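Local coordinates for protein carboxylase (Deinococcus radiodurans, PDB 5H80) that probably catalyses the ATP-dependent carboxylation of biotin, through the biotin carboxylase domain of a single-chain bacterial carboxylase, at residues R34-E48 with Q57-H71. Numbering follows the deposited sequence.
Sequences RVLIANRGEVAVRIE and QSVAVYAPDDAGSLH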
loop_
_atom_site.group_PDB
_atom_site.type_symbol
_atom_site.label_atom_id
_atom_site.label_comp_id
_atom_site.label_asym_id
_atom_site.label_seq_id
_atom_site.Cartn_x
_atom_site.Cartn_y
_atom_site.Cartn_z
ATOM N N ARG A 34 6.849 16.666 -20.958
ATOM C CA ARG A 34 6.848 15.425 -21.611
ATOM C C ARG A 34 8.144 14.811 -21.265
ATOM O O ARG A 34 9.237 15.303 -21.718
ATOM C CB ARG A 34 6.738 15.588 -23.146
ATOM C CG ARG A 34 5.399 16.096 -23.584
ATOM C CD ARG A 34 5.409 16.457 -25.085
ATOM N NE ARG A 34 5.815 15.294 -25.876
ATOM C CZ ARG A 34 5.000 14.282 -26.148
ATOM N NH1 ARG A 34 3.754 14.291 -25.672
ATOM N NH2 ARG A 34 5.418 13.285 -26.928
ATOM N N VAL A 35 8.083 13.793 -20.408
ATOM C CA VAL A 35 9.203 13.222 -19.766
ATOM C C VAL A 35 9.721 11.957 -20.493
ATOM O O VAL A 35 9.055 10.893 -20.638
ATOM C CB VAL A 35 8.905 12.813 -18.283
ATOM C CG1 VAL A 35 10.182 12.225 -17.588
ATOM C CG2 VAL A 35 8.348 13.953 -17.481
ATOM N N LEU A 36 10.932 12.056 -21.002
ATOM C CA LEU A 36 11.534 10.879 -21.610
ATOM C C LEU A 36 12.130 10.050 -20.568
ATOM O O LEU A 36 12.986 10.547 -19.860
ATOM C CB LEU A 36 12.604 11.242 -22.629
ATOM C CG LEU A 36 13.513 10.175 -23.241
ATOM C CD1 LEU A 36 12.601 9.412 -24.122
ATOM C CD2 LEU A 36 14.675 10.810 -24.059
ATOM N N ILE A 37 11.731 8.773 -20.501
ATOM C CA ILE A 37 12.172 7.816 -19.440
ATOM C C ILE A 37 13.333 7.019 -20.061
ATOM O O ILE A 37 13.132 6.037 -20.841
ATOM C CB ILE A 37 11.006 6.954 -18.931
ATOM C CG1 ILE A 37 9.904 7.894 -18.374
ATOM C CG2 ILE A 37 11.403 5.908 -17.893
ATOM C CD1 ILE A 37 8.689 7.156 -17.920
ATOM N N ALA A 38 14.564 7.465 -19.829
ATOM C CA ALA A 38 15.754 6.805 -20.377
ATOM C C ALA A 38 16.209 5.550 -19.564
ATOM O O ALA A 38 17.264 5.532 -18.977
ATOM C CB ALA A 38 16.919 7.784 -20.531
ATOM N N ASN A 39 15.350 4.540 -19.530
ATOM C CA ASN A 39 15.502 3.407 -18.680
ATOM C C ASN A 39 14.413 2.353 -19.056
ATOM O O ASN A 39 13.802 2.479 -20.125
ATOM C CB ASN A 39 15.421 3.761 -17.151
ATOM C CG ASN A 39 16.363 2.908 -16.317
ATOM O OD1 ASN A 39 16.344 1.696 -16.393
ATOM N ND2 ASN A 39 17.245 3.507 -15.562
ATOM N N ARG A 40 14.328 1.279 -18.279
ATOM C CA ARG A 40 13.416 0.184 -18.593
ATOM C C ARG A 40 13.008 -0.587 -17.373
ATOM O O ARG A 40 13.547 -0.344 -16.280
ATOM C CB ARG A 40 14.113 -0.690 -19.669
ATOM C CG ARG A 40 15.511 -1.088 -19.299
ATOM C CD ARG A 40 15.561 -2.307 -18.448
ATOM N NE ARG A 40 14.748 -3.508 -18.872
ATOM C CZ ARG A 40 14.473 -4.563 -18.078
ATOM N NH1 ARG A 40 13.740 -5.601 -18.487
ATOM N NH2 ARG A 40 14.965 -4.619 -16.829
ATOM N N GLY A 41 12.066 -1.536 -17.494
ATOM C CA GLY A 41 11.839 -2.477 -16.425
ATOM C C GLY A 41 11.076 -1.785 -15.296
ATOM O O GLY A 41 10.415 -0.745 -15.577
ATOM N N GLU A 42 11.314 -2.254 -14.061
ATOM C CA GLU A 42 10.491 -1.825 -12.899
ATOM C C GLU A 42 10.619 -0.291 -12.639
ATOM O O GLU A 42 9.591 0.411 -12.477
ATOM C CB GLU A 42 10.718 -2.661 -11.668
ATOM C CG GLU A 42 12.026 -2.417 -10.989
ATOM C CD GLU A 42 12.030 -1.196 -10.044
ATOM O OE1 GLU A 42 13.107 -0.904 -9.574
ATOM O OE2 GLU A 42 11.027 -0.438 -9.880
ATOM N N VAL A 43 11.799 0.291 -12.831
ATOM C CA VAL A 43 11.962 1.733 -12.689
ATOM C C VAL A 43 11.220 2.638 -13.750
ATOM O O VAL A 43 10.730 3.741 -13.336
ATOM C CB VAL A 43 13.429 2.173 -12.437
ATOM C CG1 VAL A 43 14.280 2.245 -13.681
ATOM C CG2 VAL A 43 13.449 3.485 -11.645
ATOM N N ALA A 44 11.074 2.164 -15.004
ATOM C CA ALA A 44 10.527 2.913 -16.012
ATOM C C ALA A 44 9.037 2.877 -15.631
ATOM O O ALA A 44 8.381 3.887 -15.802
ATOM C CB ALA A 44 10.655 2.253 -17.300
ATOM N N VAL A 45 8.608 1.728 -15.182
ATOM C CA VAL A 45 7.141 1.642 -14.731
ATOM C C VAL A 45 6.849 2.632 -13.544
ATOM O O VAL A 45 5.821 3.439 -13.541
ATOM C CB VAL A 45 6.821 0.156 -14.376
ATOM C CG1 VAL A 45 5.476 0.014 -13.702
ATOM C CG2 VAL A 45 6.742 -0.852 -15.541
ATOM N N ARG A 46 7.666 2.585 -12.534
ATOM C CA ARG A 46 7.660 3.480 -11.441
ATOM C C ARG A 46 7.539 4.978 -11.821
ATOM O O ARG A 46 6.697 5.820 -11.351
ATOM C CB ARG A 46 8.890 3.208 -10.571
ATOM C CG ARG A 46 8.950 4.152 -9.334
ATOM C CD ARG A 46 7.866 3.934 -8.236
ATOM N NE ARG A 46 7.785 4.934 -7.169
ATOM C CZ ARG A 46 6.931 5.956 -7.236
ATOM N NH1 ARG A 46 6.299 6.285 -8.330
ATOM N NH2 ARG A 46 6.778 6.757 -6.232
ATOM N N ILE A 47 8.488 5.416 -12.703
ATOM C CA ILE A 47 8.507 6.730 -13.245
ATOM C C ILE A 47 7.215 7.076 -13.996
ATOM O O ILE A 47 6.722 8.196 -13.801
ATOM C CB ILE A 47 9.820 7.088 -14.030
ATOM C CG1 ILE A 47 10.994 6.936 -13.111
ATOM C CG2 ILE A 47 9.736 8.458 -14.576
ATOM C CD1 ILE A 47 12.356 6.855 -13.820
ATOM N N GLU A 48 6.719 6.232 -14.914
ATOM C CA GLU A 48 5.458 6.431 -15.648
ATOM C C GLU A 48 4.294 6.685 -14.705
ATOM O O GLU A 48 3.635 7.694 -14.899
ATOM C CB GLU A 48 5.098 5.229 -16.523
ATOM C CG GLU A 48 6.116 5.107 -17.640
ATOM C CD GLU A 48 6.134 3.753 -18.324
ATOM O OE1 GLU A 48 5.582 2.803 -17.803
ATOM O OE2 GLU A 48 6.789 3.622 -19.395
ATOM N N GLN A 57 3.099 14.024 -19.148
ATOM C CA GLN A 57 3.160 12.961 -20.131
ATOM C C GLN A 57 4.455 12.250 -20.163
ATOM O O GLN A 57 5.450 12.870 -19.897
ATOM C CB GLN A 57 2.839 13.492 -21.547
ATOM C CG GLN A 57 1.404 14.003 -21.630
ATOM C CD GLN A 57 1.187 14.767 -22.891
ATOM O OE1 GLN A 57 2.152 15.239 -23.541
ATOM N NE2 GLN A 57 -0.070 14.905 -23.255
ATOM N N SER A 58 4.416 10.940 -20.480
ATOM C CA SER A 58 5.598 10.160 -20.569
ATOM C C SER A 58 5.877 9.605 -21.952
ATOM O O SER A 58 5.011 9.124 -22.647
ATOM C CB SER A 58 5.604 8.961 -19.562
ATOM O OG SER A 58 4.506 8.029 -19.765
ATOM N N VAL A 59 7.175 9.550 -22.243
ATOM C CA VAL A 59 7.680 8.873 -23.428
ATOM C C VAL A 59 8.660 7.793 -22.944
ATOM O O VAL A 59 9.672 8.105 -22.387
ATOM C CB VAL A 59 8.317 9.915 -24.405
ATOM C CG1 VAL A 59 8.912 9.160 -25.614
ATOM C CG2 VAL A 59 7.344 11.104 -24.722
ATOM N N ALA A 60 8.352 6.546 -23.196
ATOM C CA ALA A 60 9.220 5.384 -22.899
ATOM C C ALA A 60 10.049 5.040 -24.145
ATOM O O ALA A 60 9.720 5.532 -25.295
ATOM C CB ALA A 60 8.364 4.217 -22.407
ATOM N N VAL A 61 11.122 4.290 -23.921
ATOM C CA VAL A 61 11.912 3.732 -25.003
ATOM C C VAL A 61 12.048 2.224 -24.684
ATOM O O VAL A 61 12.077 1.756 -23.490
ATOM C CB VAL A 61 13.303 4.409 -25.202
ATOM C CG1 VAL A 61 13.199 5.848 -25.751
ATOM C CG2 VAL A 61 14.174 4.376 -23.916
ATOM N N TYR A 62 12.176 1.416 -25.709
ATOM C CA TYR A 62 12.378 0.014 -25.577
ATOM C C TYR A 62 13.224 -0.598 -26.685
ATOM O O TYR A 62 13.206 -0.110 -27.841
ATOM C CB TYR A 62 11.046 -0.814 -25.458
ATOM C CG TYR A 62 10.139 -0.662 -26.646
ATOM C CD1 TYR A 62 10.034 -1.695 -27.546
ATOM C CD2 TYR A 62 9.412 0.550 -26.955
ATOM C CE1 TYR A 62 9.314 -1.567 -28.709
ATOM C CE2 TYR A 62 8.594 0.648 -28.130
ATOM C CZ TYR A 62 8.559 -0.442 -28.964
ATOM O OH TYR A 62 7.851 -0.405 -30.124
ATOM N N ALA A 63 13.984 -1.584 -26.302
ATOM C CA ALA A 63 14.690 -2.466 -27.239
ATOM C C ALA A 63 13.774 -3.615 -27.560
ATOM O O ALA A 63 12.937 -4.010 -26.721
ATOM C CB ALA A 63 15.951 -2.976 -26.575
ATOM N N PRO A 64 13.836 -4.193 -28.806
ATOM C CA PRO A 64 12.938 -5.292 -29.049
ATOM C C PRO A 64 12.860 -6.523 -28.105
ATOM O O PRO A 64 11.772 -7.069 -27.829
ATOM C CB PRO A 64 13.309 -5.734 -30.530
ATOM C CG PRO A 64 14.111 -4.599 -31.095
ATOM C CD PRO A 64 14.819 -4.006 -29.909
ATOM N N ASP A 65 13.954 -6.939 -27.531
ATOM C CA ASP A 65 13.995 -8.031 -26.542
ATOM C C ASP A 65 13.388 -7.649 -25.187
ATOM O O ASP A 65 13.292 -8.469 -24.370
ATOM C CB ASP A 65 15.368 -8.533 -26.290
ATOM C CG ASP A 65 16.238 -7.572 -25.509
ATOM O OD1 ASP A 65 15.937 -6.371 -25.339
ATOM O OD2 ASP A 65 17.378 -8.025 -25.195
ATOM N N ASP A 66 12.958 -6.401 -25.073
ATOM C CA ASP A 66 12.320 -5.845 -23.895
ATOM C C ASP A 66 10.896 -5.524 -24.193
ATOM O O ASP A 66 10.245 -4.814 -23.422
ATOM C CB ASP A 66 13.112 -4.603 -23.447
ATOM C CG ASP A 66 13.156 -4.424 -21.917
ATOM O OD1 ASP A 66 12.817 -5.401 -21.189
ATOM O OD2 ASP A 66 13.586 -3.332 -21.526
ATOM N N ALA A 67 10.374 -5.902 -25.385
ATOM C CA ALA A 67 9.130 -5.330 -25.801
ATOM C C ALA A 67 7.869 -5.739 -24.971
ATOM O O ALA A 67 6.893 -4.997 -24.956
ATOM C CB ALA A 67 8.903 -5.474 -27.324
ATOM N N GLY A 68 7.954 -6.801 -24.221
ATOM C CA GLY A 68 6.765 -7.300 -23.453
ATOM C C GLY A 68 6.716 -6.701 -22.032
ATOM O O GLY A 68 5.735 -6.833 -21.341
ATOM N N SER A 69 7.737 -5.995 -21.701
ATOM C CA SER A 69 7.842 -5.217 -20.441
ATOM C C SER A 69 6.638 -4.301 -20.275
ATOM O O SER A 69 6.195 -3.587 -21.173
ATOM C CB SER A 69 9.136 -4.429 -20.301
ATOM O OG SER A 69 9.002 -3.557 -19.101
ATOM N N LEU A 70 6.146 -4.203 -19.026
ATOM C CA LEU A 70 5.060 -3.255 -18.688
ATOM C C LEU A 70 5.350 -1.824 -18.958
ATOM O O LEU A 70 4.441 -1.073 -19.329
ATOM C CB LEU A 70 4.545 -3.447 -17.212
ATOM C CG LEU A 70 3.397 -2.535 -16.762
ATOM C CD1 LEU A 70 2.109 -2.832 -17.515
ATOM C CD2 LEU A 70 3.129 -2.807 -15.246
ATOM N N HIS A 71 6.635 -1.424 -18.874
ATOM C CA HIS A 71 6.985 -0.030 -19.199
ATOM C C HIS A 71 6.660 0.443 -20.640
ATOM O O HIS A 71 6.450 1.606 -20.850
ATOM C CB HIS A 71 8.410 0.215 -18.803
ATOM C CG HIS A 71 9.454 0.014 -19.869
ATOM N ND1 HIS A 71 10.098 -1.185 -20.121
ATOM C CD2 HIS A 71 9.978 0.928 -20.730
ATOM C CE1 HIS A 71 10.948 -1.012 -21.127
ATOM N NE2 HIS A 71 10.901 0.251 -21.505
HETATM O O HOH W 1 11.435 3.896 -21.075
HETATM O O HOH W 2 2.941 8.301 -17.560
#
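Backbone pairing sets the frame: Val35 N donates to Gln57 O, Val59 N to Val35 O (2.8 Å), and Ile37 N to Val59 O. Where the strands part, a water takes over, accepting from Val61 N and lying within hydrogen-bonding distance of Ile37 O and Asn39 O. Apolar packing follows on the face carrying Leu36 and Val59. Leu36 CD1 touches Val59 CG1 and Val61 CG1, each at 4.0 Å, and helix 92-101 closes over Leu36 and Val61. Strand 34-37, helix 42-53 and strand 57-62 form a beta-alpha-beta crossover in the parallel sheet of the biotin carboxylase N-terminal domain; beyond the strands, the loop and helix that follow the first meet residues that follow the second, Asp66 and His71. In the salt bridge between the segments, Arg40 grips Asp66 side-on: NE meets OD2 and NH1 meets OD1, both at 2.9 Å and nearly straight, with the guanidinium and carboxylate planes only 21° apart. Bends at chi2 (85°) and chi3 (48°) fold the arginine back, bringing NE and NH1 to the carboxylate. The His71 ring is held at two points of its edge, NE2 giving to Val61 O (2.8 Å) and ND1 sharing a hydrogen bond with Ser69 OG, both within segment 57-71, which fixes its rotation. Arg40 CA then sits over one ring face in a CH-pi contact, 3.8 Å from the centroid, while Ala44 CB presses on His71 CB at 3.4 Å.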